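Local coordinates for protein leucine--trna ligase (Agrobacterium radiobacter, PDB 5AH5) that probably joins L-leucine to its cognate tRNA at the expense of ATP, as a class I leucyl-tRNA synthetase that also binds zinc, at residues F22-S27 with S70-M75; Y34-F39 with S494-R499; A518-Y523 with E554-L559. All coordinates share one frame; numbering follows the deposited sequence.

Interaction 1 (F22-S27 with S70-M75)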
# COMPACT_ATOMS: atom_id res chain seq x y z
N PHE B 22 13.68 -17.67 -10.14
CA PHE B 22 12.90 -16.88 -9.14
C PHE B 22 12.93 -17.37 -7.67
O PHE B 22 12.38 -16.73 -6.81
CB PHE B 22 11.46 -16.81 -9.66
CG PHE B 22 11.41 -16.17 -11.02
CD1 PHE B 22 11.78 -14.86 -11.13
CD2 PHE B 22 11.14 -16.90 -12.14
CE1 PHE B 22 11.82 -14.25 -12.40
CE2 PHE B 22 11.15 -16.30 -13.41
CZ PHE B 22 11.53 -14.98 -13.54
N ASP B 23 13.70 -18.40 -7.37
CA ASP B 23 13.86 -18.88 -6.02
C ASP B 23 14.76 -18.01 -5.21
O ASP B 23 15.88 -17.83 -5.59
CB ASP B 23 14.35 -20.31 -6.09
CG ASP B 23 14.49 -20.97 -4.73
OD1 ASP B 23 13.62 -20.79 -3.85
OD2 ASP B 23 15.48 -21.70 -4.59
N TRP B 24 14.27 -17.43 -4.10
CA TRP B 24 15.08 -16.53 -3.34
C TRP B 24 16.13 -17.31 -2.54
O TRP B 24 15.78 -18.23 -1.78
CB TRP B 24 14.26 -15.69 -2.36
CG TRP B 24 15.05 -14.83 -1.49
CD1 TRP B 24 15.95 -13.89 -1.89
CD2 TRP B 24 14.99 -14.76 -0.05
NE1 TRP B 24 16.45 -13.22 -0.79
CE2 TRP B 24 15.90 -13.74 0.35
CE3 TRP B 24 14.30 -15.50 0.96
CZ2 TRP B 24 16.13 -13.42 1.69
CZ3 TRP B 24 14.49 -15.17 2.28
CH2 TRP B 24 15.40 -14.12 2.65
N ASP B 25 17.41 -16.95 -2.70
CA ASP B 25 18.43 -17.59 -1.86
C ASP B 25 19.08 -16.58 -0.97
O ASP B 25 19.87 -15.75 -1.44
CB ASP B 25 19.45 -18.37 -2.67
CG ASP B 25 20.03 -19.53 -1.88
OD1 ASP B 25 20.28 -19.40 -0.60
OD2 ASP B 25 20.20 -20.58 -2.53
N PRO B 26 18.74 -16.62 0.32
CA PRO B 26 19.45 -15.69 1.21
C PRO B 26 21.02 -15.81 1.22
O PRO B 26 21.70 -14.83 1.45
CB PRO B 26 18.89 -16.01 2.59
CG PRO B 26 18.02 -17.23 2.45
CD PRO B 26 17.88 -17.58 1.02
N SER B 27 21.59 -16.98 0.96
CA SER B 27 23.06 -17.09 0.96
C SER B 27 23.70 -16.57 -0.32
O SER B 27 24.93 -16.58 -0.42
CB SER B 27 23.46 -18.54 1.18
OG SER B 27 23.07 -19.30 0.05
N SER B 70 20.01 -9.94 -5.30
CA SER B 70 19.39 -11.15 -4.71
C SER B 70 17.97 -10.74 -4.24
O SER B 70 17.80 -10.04 -3.24
CB SER B 70 20.20 -11.67 -3.52
OG SER B 70 19.61 -12.88 -3.07
N VAL B 71 16.99 -11.12 -5.04
CA VAL B 71 15.64 -10.54 -4.98
C VAL B 71 14.68 -11.56 -4.25
O VAL B 71 14.62 -12.72 -4.64
CB VAL B 71 15.14 -10.30 -6.43
CG1 VAL B 71 13.66 -9.91 -6.43
CG2 VAL B 71 15.98 -9.17 -7.13
N LEU B 72 14.01 -11.12 -3.21
CA LEU B 72 12.86 -11.82 -2.66
C LEU B 72 11.60 -11.21 -3.31
O LEU B 72 11.29 -10.07 -3.07
CB LEU B 72 12.81 -11.66 -1.15
CG LEU B 72 11.58 -12.32 -0.45
CD1 LEU B 72 11.36 -13.70 -0.95
CD2 LEU B 72 11.70 -12.33 1.07
N HIS B 73 10.92 -11.96 -4.16
CA HIS B 73 9.63 -11.58 -4.67
C HIS B 73 8.61 -12.71 -4.34
O HIS B 73 8.47 -13.63 -5.08
CB HIS B 73 9.72 -11.48 -6.15
CG HIS B 73 8.51 -10.92 -6.80
ND1 HIS B 73 8.13 -11.30 -8.06
CD2 HIS B 73 7.65 -9.94 -6.43
CE1 HIS B 73 7.05 -10.66 -8.43
NE2 HIS B 73 6.74 -9.81 -7.46
N PRO B 74 7.85 -12.57 -3.27
CA PRO B 74 7.08 -13.71 -2.76
C PRO B 74 5.61 -13.47 -2.93
O PRO B 74 5.21 -12.34 -3.16
CB PRO B 74 7.42 -13.65 -1.27
CG PRO B 74 7.38 -12.19 -0.98
CD PRO B 74 7.95 -11.51 -2.23
N MET B 75 4.80 -14.49 -2.72
CA MET B 75 3.36 -14.39 -2.84
C MET B 75 2.72 -15.42 -1.88
O MET B 75 3.25 -16.51 -1.59
CB MET B 75 2.88 -14.65 -4.30
CG MET B 75 1.32 -14.67 -4.50
SD MET B 75 0.51 -13.21 -3.89
CE MET B 75 1.30 -11.95 -4.97
O HOH W 1 12.39 -13.98 -5.14
O HOH W 2 18.33 -14.94 -4.52
O HOH W 3 21.19 -12.70 -0.55
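W24 and L72 make the tightly packed half of this contact. The indole lies over the edge strand 70-72 and takes L72 CB against the face of its five-membered ring: CB stands 3.8 Å from that ring's centroid and 3° off the normal, a CH-pi contact. CG of L72 stands anti to the backbone N (chi1 177°); of the two methyls beyond it, CD1 meets W24 CB at 3.8 Å and CD2 reaches the benzo carbons CE3 and CZ3. P26 N sits above the opposite face, so the loop folds back on its own tryptophan. W24 CD1 comes within 3.3 Å of V71 O, which meets the indole obliquely. I517 of helix 511-517 touches both W24 and L72.

Toward S70 the packing gives way to water. S70 OG is 2.8 Å from a water that accepts from D25 N, and a second water lies 3.0 Å from S70 OG and within reach of P26 O. Beyond it S27 OG and S27 N both bond to D25 OD1 from one face of the carboxylate, the N-H closing an Asx turn. At the other end a third water accepts from H73 N at 2.7 Å and lies close to F22 O. The contact exemplifies a loop strapped by one tryptophan and several waters to the edge strand of a parallel sheet, here that of the class I synthetase nucleotide-binding fold.

Interaction 2 (Y34-F39 with S494-R499). With LSS (5'-O-(L-leucylsulfamoyl)adenosine), chain I.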
# COMPACT_ATOMS: atom_id res chain seq x y z
N TYR B 34 13.97 -6.57 -1.91
CA TYR B 34 12.69 -7.14 -1.52
C TYR B 34 11.56 -6.32 -2.17
O TYR B 34 11.27 -5.24 -1.74
CB TYR B 34 12.57 -7.06 0.00
CG TYR B 34 11.40 -7.82 0.68
CD1 TYR B 34 10.57 -8.66 -0.03
CD2 TYR B 34 11.20 -7.72 2.05
CE1 TYR B 34 9.54 -9.32 0.61
CE2 TYR B 34 10.18 -8.41 2.70
CZ TYR B 34 9.38 -9.22 1.97
OH TYR B 34 8.35 -9.87 2.59
N VAL B 35 10.93 -6.89 -3.16
CA VAL B 35 9.80 -6.26 -3.80
C VAL B 35 8.57 -7.12 -3.51
O VAL B 35 8.62 -8.29 -3.73
CB VAL B 35 9.96 -6.15 -5.33
CG1 VAL B 35 10.55 -7.38 -5.98
CG2 VAL B 35 8.64 -5.81 -6.01
N LEU B 36 7.49 -6.53 -3.04
CA LEU B 36 6.24 -7.28 -2.94
C LEU B 36 5.07 -6.43 -3.25
O LEU B 36 5.20 -5.22 -3.36
CB LEU B 36 6.12 -7.89 -1.55
CG LEU B 36 5.66 -7.15 -0.31
CD1 LEU B 36 5.39 -8.13 0.81
CD2 LEU B 36 6.67 -6.17 0.12
N GLU B 37 3.93 -7.10 -3.35
CA GLU B 37 2.67 -6.50 -3.67
C GLU B 37 1.68 -6.94 -2.60
O GLU B 37 1.90 -7.95 -1.88
CB GLU B 37 2.13 -7.06 -4.96
CG GLU B 37 2.99 -6.93 -6.20
CD GLU B 37 3.71 -8.19 -6.55
OE1 GLU B 37 3.19 -9.28 -6.22
OE2 GLU B 37 4.81 -8.09 -7.19
N MET B 38 0.58 -6.21 -2.50
CA MET B 38 -0.45 -6.54 -1.51
C MET B 38 -1.11 -7.86 -1.84
O MET B 38 -1.78 -8.01 -2.89
CB MET B 38 -1.46 -5.41 -1.34
CG MET B 38 -0.90 -4.22 -0.63
SD MET B 38 -2.20 -2.99 -0.51
CE MET B 38 -1.29 -1.55 -0.08
N PHE B 39 -0.82 -8.86 -0.99
CA PHE B 39 -1.33 -10.24 -1.20
C PHE B 39 -2.87 -10.32 -1.21
O PHE B 39 -3.51 -9.50 -0.60
CB PHE B 39 -0.60 -11.27 -0.28
CG PHE B 39 -1.04 -11.32 1.18
CD1 PHE B 39 -1.47 -10.21 1.89
CD2 PHE B 39 -0.87 -12.51 1.90
CE1 PHE B 39 -1.78 -10.32 3.22
CE2 PHE B 39 -1.19 -12.60 3.24
CZ PHE B 39 -1.62 -11.51 3.92
N SER B 494 -0.98 -7.60 9.13
CA SER B 494 -0.18 -6.57 9.68
C SER B 494 1.33 -6.88 9.76
O SER B 494 2.11 -5.96 9.99
CB SER B 494 -0.69 -6.15 11.06
OG SER B 494 -0.44 -7.15 12.03
N TRP B 495 1.70 -8.15 9.63
CA TRP B 495 3.07 -8.61 9.78
C TRP B 495 3.46 -9.72 8.79
O TRP B 495 4.56 -10.23 8.83
CB TRP B 495 3.27 -9.08 11.20
CG TRP B 495 2.63 -10.44 11.48
CD1 TRP B 495 1.33 -10.67 11.71
CD2 TRP B 495 3.27 -11.73 11.50
NE1 TRP B 495 1.08 -12.03 11.89
CE2 TRP B 495 2.26 -12.69 11.77
CE3 TRP B 495 4.58 -12.17 11.37
CZ2 TRP B 495 2.54 -14.04 11.86
CZ3 TRP B 495 4.86 -13.47 11.45
CH2 TRP B 495 3.84 -14.42 11.73
N TYR B 496 2.59 -10.08 7.85
CA TYR B 496 2.90 -11.22 6.94
C TYR B 496 4.18 -11.11 6.14
O TYR B 496 4.78 -12.13 5.73
CB TYR B 496 1.74 -11.43 5.96
CG TYR B 496 1.62 -10.44 4.77
CD1 TYR B 496 1.16 -9.16 4.95
CD2 TYR B 496 1.92 -10.84 3.49
CE1 TYR B 496 1.02 -8.27 3.87
CE2 TYR B 496 1.79 -9.97 2.38
CZ TYR B 496 1.36 -8.69 2.59
OH TYR B 496 1.22 -7.83 1.52
N PHE B 497 4.50 -9.86 5.79
CA PHE B 497 5.70 -9.54 5.04
C PHE B 497 6.98 -9.91 5.83
O PHE B 497 8.05 -10.12 5.23
CB PHE B 497 5.70 -8.03 4.60
CG PHE B 497 5.36 -7.09 5.72
CD1 PHE B 497 6.31 -6.62 6.56
CD2 PHE B 497 4.06 -6.76 5.99
CE1 PHE B 497 5.98 -5.81 7.61
CE2 PHE B 497 3.71 -5.95 7.05
CZ PHE B 497 4.67 -5.49 7.88
N LEU B 498 6.90 -9.87 7.16
CA LEU B 498 7.96 -10.42 8.02
C LEU B 498 8.02 -11.95 8.14
O LEU B 498 8.99 -12.47 8.75
CB LEU B 498 7.91 -9.79 9.42
CG LEU B 498 7.81 -8.30 9.47
CD1 LEU B 498 7.54 -7.82 10.89
CD2 LEU B 498 9.05 -7.69 8.82
N ARG B 499 7.03 -12.66 7.59
CA ARG B 499 6.96 -14.09 7.69
C ARG B 499 7.43 -14.77 6.46
O ARG B 499 7.98 -15.91 6.53
CB ARG B 499 5.50 -14.52 8.02
CG ARG B 499 5.24 -16.01 8.02
CD ARG B 499 5.84 -16.65 9.26
NE ARG B 499 5.48 -18.07 9.40
CZ ARG B 499 5.94 -18.88 10.36
NH1 ARG B 499 6.78 -18.42 11.28
NH2 ARG B 499 5.56 -20.15 10.38
C1 LSS I . -6.43 -7.10 -0.36
N1 LSS I . -7.54 -2.50 -10.03
O1 LSS I . -6.76 -5.94 -0.54
S1 LSS I . -7.38 -7.82 -2.52
C2 LSS I . -6.33 -2.35 -9.50
N2 LSS I . -6.68 -8.07 -1.22
O2 LSS I . -5.57 -2.79 -4.64
N3 LSS I . -5.92 -3.03 -8.41
O3 LSS I . -3.23 -4.03 -3.89
C4 LSS I . -6.77 -3.91 -7.83
N4 LSS I . -5.70 -8.93 1.17
O4 LSS I . -5.00 -6.11 -5.75
C5 LSS I . -8.08 -4.04 -8.29
O5 LSS I . -6.46 -6.86 -3.39
C6 LSS I . -8.47 -3.30 -9.39
N6 LSS I . -9.73 -3.47 -9.88
C7 LSS I . -3.59 -6.98 2.35
N7 LSS I . -8.71 -4.94 -7.49
C8 LSS I . -7.84 -5.32 -6.52
C9 LSS I . -4.37 -6.81 1.04
N9 LSS I . -6.65 -4.71 -6.76
CA LSS I . -5.76 -7.47 0.93
C10 LSS I . -4.30 -6.17 3.45
C11 LSS I . -2.10 -6.55 2.09
O1A LSS I . -8.69 -7.15 -2.53
C21 LSS I . -5.44 -4.78 -5.97
C22 LSS I . -5.62 -4.19 -4.61
C23 LSS I . -4.46 -4.80 -3.82
C24 LSS I . -4.35 -6.16 -4.49
C25 LSS I . -5.14 -7.25 -3.76
O2A LSS I . -7.45 -9.01 -3.33
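At the leucine end of the active site, where strand 32-37 runs out toward the 'HIGH' region, F39 and Y496 lie face to face. Their centroids are 3.5 Å apart and their planes differ by 6°, so overlap is nearly complete: Y496 CD2 lies over the centre of the F39 ring, and F39 CE1 over that of Y496. The side chains enter from opposite ends and slide past each other. Both CG atoms stand between the backbone N and the carbonyl carbon.

The stack belongs to the pocket of the leucyl-adenylate analogue, in the Rossmann-type catalytic domain of class I synthetases. F39 O accepts from the ligand amine N4 at 2.9 Å, while methyl C11 of the leucyl side chain meets the F39 ring at its edge and comes within 3.6 Å of Y496 OH. M38 adds its CB, 3.4 Å from the ribose hydroxyl O3. The phenol oxygen of Y496 also takes a weak but straight bond from F39 N (169°); its stronger partner is the hydroxyl of Y523.

Further back along the strand, L36 CD1 packs on F497 CB at 3.8 Å. Y34 OH donates to F497 O; the 2.7 Å bond lies in the carbonyl plane on a lone pair, and ties the buried strand to the 496-498 segment, whose backbone angles are helical.

Interaction 3 (A518-Y523 with E554-L559)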
# COMPACT_ATOMS: atom_id res chain seq x y z
N ALA B 518 14.52 -7.11 4.78
CA ALA B 518 13.58 -6.06 5.02
C ALA B 518 14.31 -4.87 5.66
O ALA B 518 15.36 -5.09 6.19
CB ALA B 518 12.48 -6.59 5.96
N PRO B 519 13.77 -3.65 5.68
CA PRO B 519 12.45 -3.30 5.14
C PRO B 519 12.25 -3.58 3.67
O PRO B 519 13.22 -3.67 2.94
CB PRO B 519 12.31 -1.82 5.43
CG PRO B 519 13.64 -1.35 5.80
CD PRO B 519 14.37 -2.52 6.38
N ALA B 520 11.01 -3.80 3.26
CA ALA B 520 10.76 -4.03 1.84
C ALA B 520 11.20 -2.78 1.04
O ALA B 520 10.94 -1.71 1.43
CB ALA B 520 9.31 -4.34 1.57
N ASP B 521 11.91 -2.96 -0.03
CA ASP B 521 12.32 -1.81 -0.85
C ASP B 521 11.13 -1.22 -1.58
O ASP B 521 11.00 -0.02 -1.68
CB ASP B 521 13.36 -2.27 -1.86
CG ASP B 521 14.61 -2.81 -1.16
OD1 ASP B 521 15.45 -1.99 -0.73
OD2 ASP B 521 14.70 -4.04 -0.96
N VAL B 522 10.32 -2.07 -2.17
CA VAL B 522 9.19 -1.63 -2.97
C VAL B 522 7.96 -2.44 -2.51
O VAL B 522 8.03 -3.64 -2.39
CB VAL B 522 9.50 -1.85 -4.44
CG1 VAL B 522 8.30 -1.65 -5.30
CG2 VAL B 522 10.67 -0.90 -4.91
N TYR B 523 6.87 -1.73 -2.21
CA TYR B 523 5.55 -2.29 -1.93
C TYR B 523 4.50 -1.69 -2.85
O TYR B 523 4.34 -0.48 -2.89
CB TYR B 523 5.17 -1.97 -0.51
CG TYR B 523 4.03 -2.82 0.05
CD1 TYR B 523 3.87 -4.17 -0.28
CD2 TYR B 523 3.21 -2.31 1.03
CE1 TYR B 523 2.88 -4.99 0.34
CE2 TYR B 523 2.19 -3.10 1.61
CZ TYR B 523 2.05 -4.46 1.26
OH TYR B 523 1.08 -5.27 1.88
N GLU B 554 10.14 0.78 10.06
CA GLU B 554 9.14 1.06 9.02
C GLU B 554 9.18 -0.07 8.06
O GLU B 554 10.26 -0.46 7.69
CB GLU B 554 9.43 2.37 8.25
CG GLU B 554 9.04 3.59 9.05
CD GLU B 554 7.54 3.87 9.11
OE1 GLU B 554 6.73 3.38 8.26
OE2 GLU B 554 7.16 4.64 10.00
N PRO B 555 8.00 -0.61 7.68
CA PRO B 555 7.99 -1.82 6.88
C PRO B 555 8.36 -1.65 5.44
O PRO B 555 8.83 -2.61 4.84
CB PRO B 555 6.51 -2.26 6.95
CG PRO B 555 5.78 -1.00 7.25
CD PRO B 555 6.67 -0.30 8.19
N PHE B 556 7.98 -0.50 4.85
CA PHE B 556 8.01 -0.36 3.39
C PHE B 556 8.73 0.98 3.01
O PHE B 556 8.32 2.05 3.44
CB PHE B 556 6.60 -0.41 2.80
CG PHE B 556 5.70 -1.52 3.37
CD1 PHE B 556 5.99 -2.84 3.15
CD2 PHE B 556 4.50 -1.20 4.03
CE1 PHE B 556 5.15 -3.85 3.67
CE2 PHE B 556 3.65 -2.19 4.51
CZ PHE B 556 4.01 -3.53 4.37
N VAL B 557 9.81 0.89 2.28
CA VAL B 557 10.59 2.09 1.94
C VAL B 557 9.83 2.95 0.92
O VAL B 557 9.49 4.07 1.20
CB VAL B 557 12.01 1.75 1.45
CG1 VAL B 557 12.76 3.02 0.95
CG2 VAL B 557 12.81 1.15 2.57
N GLU B 558 9.57 2.37 -0.22
CA GLU B 558 8.84 2.97 -1.33
C GLU B 558 7.46 2.25 -1.49
O GLU B 558 7.44 1.05 -1.55
CB GLU B 558 9.70 2.80 -2.57
CG GLU B 558 9.39 3.73 -3.71
CD GLU B 558 10.10 5.07 -3.67
OE1 GLU B 558 11.33 5.06 -3.40
OE2 GLU B 558 9.43 6.11 -3.95
N LEU B 559 6.36 3.00 -1.46
CA LEU B 559 5.00 2.57 -1.73
C LEU B 559 4.52 3.13 -3.06
O LEU B 559 4.48 4.30 -3.25
CB LEU B 559 4.06 3.03 -0.63
CG LEU B 559 2.58 2.90 -0.84
CD1 LEU B 559 2.21 1.41 -0.70
CD2 LEU B 559 1.77 3.64 0.21
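P519, which follows a cis peptide bond, meets the partner segment first: its CB lies 3.3 Å from E554 O, and V557 CG2 comes to 4.2 Å of P519 CB. At A520 the backbone pairing begins. A520 N donates to P555 O. The A520 carbonyl in turn accepts from V557 N in a straight bond (172° at the hydrogen). The A520 methyl, CB, sits at the edge of the F556 ring, 4.0 Å from F556 CD1. D521 lies where the chain turns a corner, and V557 and E558 turn one opposite it. The pairing nevertheless carries on, because E558 N still reaches D521 O, from above the carbonyl plane. The carboxylate of D521 looks instead to strand 32-37, where OD2 accepts from Y34 N and forms a salt bridge with K32 NZ.

These are parallel neighbours, the two strands of a beta-alpha-beta unit whose helix is 533-546, in the nucleotide-binding fold of the synthetase. Past the corner, V522 CA makes a CA-H...O contact with E558 O (3.5 Å), and that same oxygen takes the 2.9 Å bond from Y523 N.

Y523 carries the aromatic part. Its ring stacks on F556, centroids 3.8 Å apart and planes at 19°. CD2 of Y523 lies over the centre of the F556 ring, and P555 CB lies over the opposite face, leaving the phenyl sandwiched. L559 CD1 approaches Y523 CD2 at 4.2 Å. The Y523 hydroxyl is hydrogen-bonded to H533 as well as to Y496, and the side chain stands at the bound leucyl-adenylate analogue.

Overall arrangement
From the N terminus, interaction 1 closes the first loop, fastening the segment after helix 5-19 to edge strand 70-72. Interaction 2 starts inside that loop, on strand 32-37, and closes only at 494-499, so the two cross; the span between includes the editing and zinc-bearing regions. Interaction 3 follows in series as a short crossover through helix 533-546. Strand 32-37 lies between the other contacts in the sheet: H73 bonds to E37 on one flank, and strand 520-524 adjoins it on the other. A pair of tyrosine hydroxyls links interactions 2 and 3 beside the ligand, whereas interactions 1 and 3 do not touch.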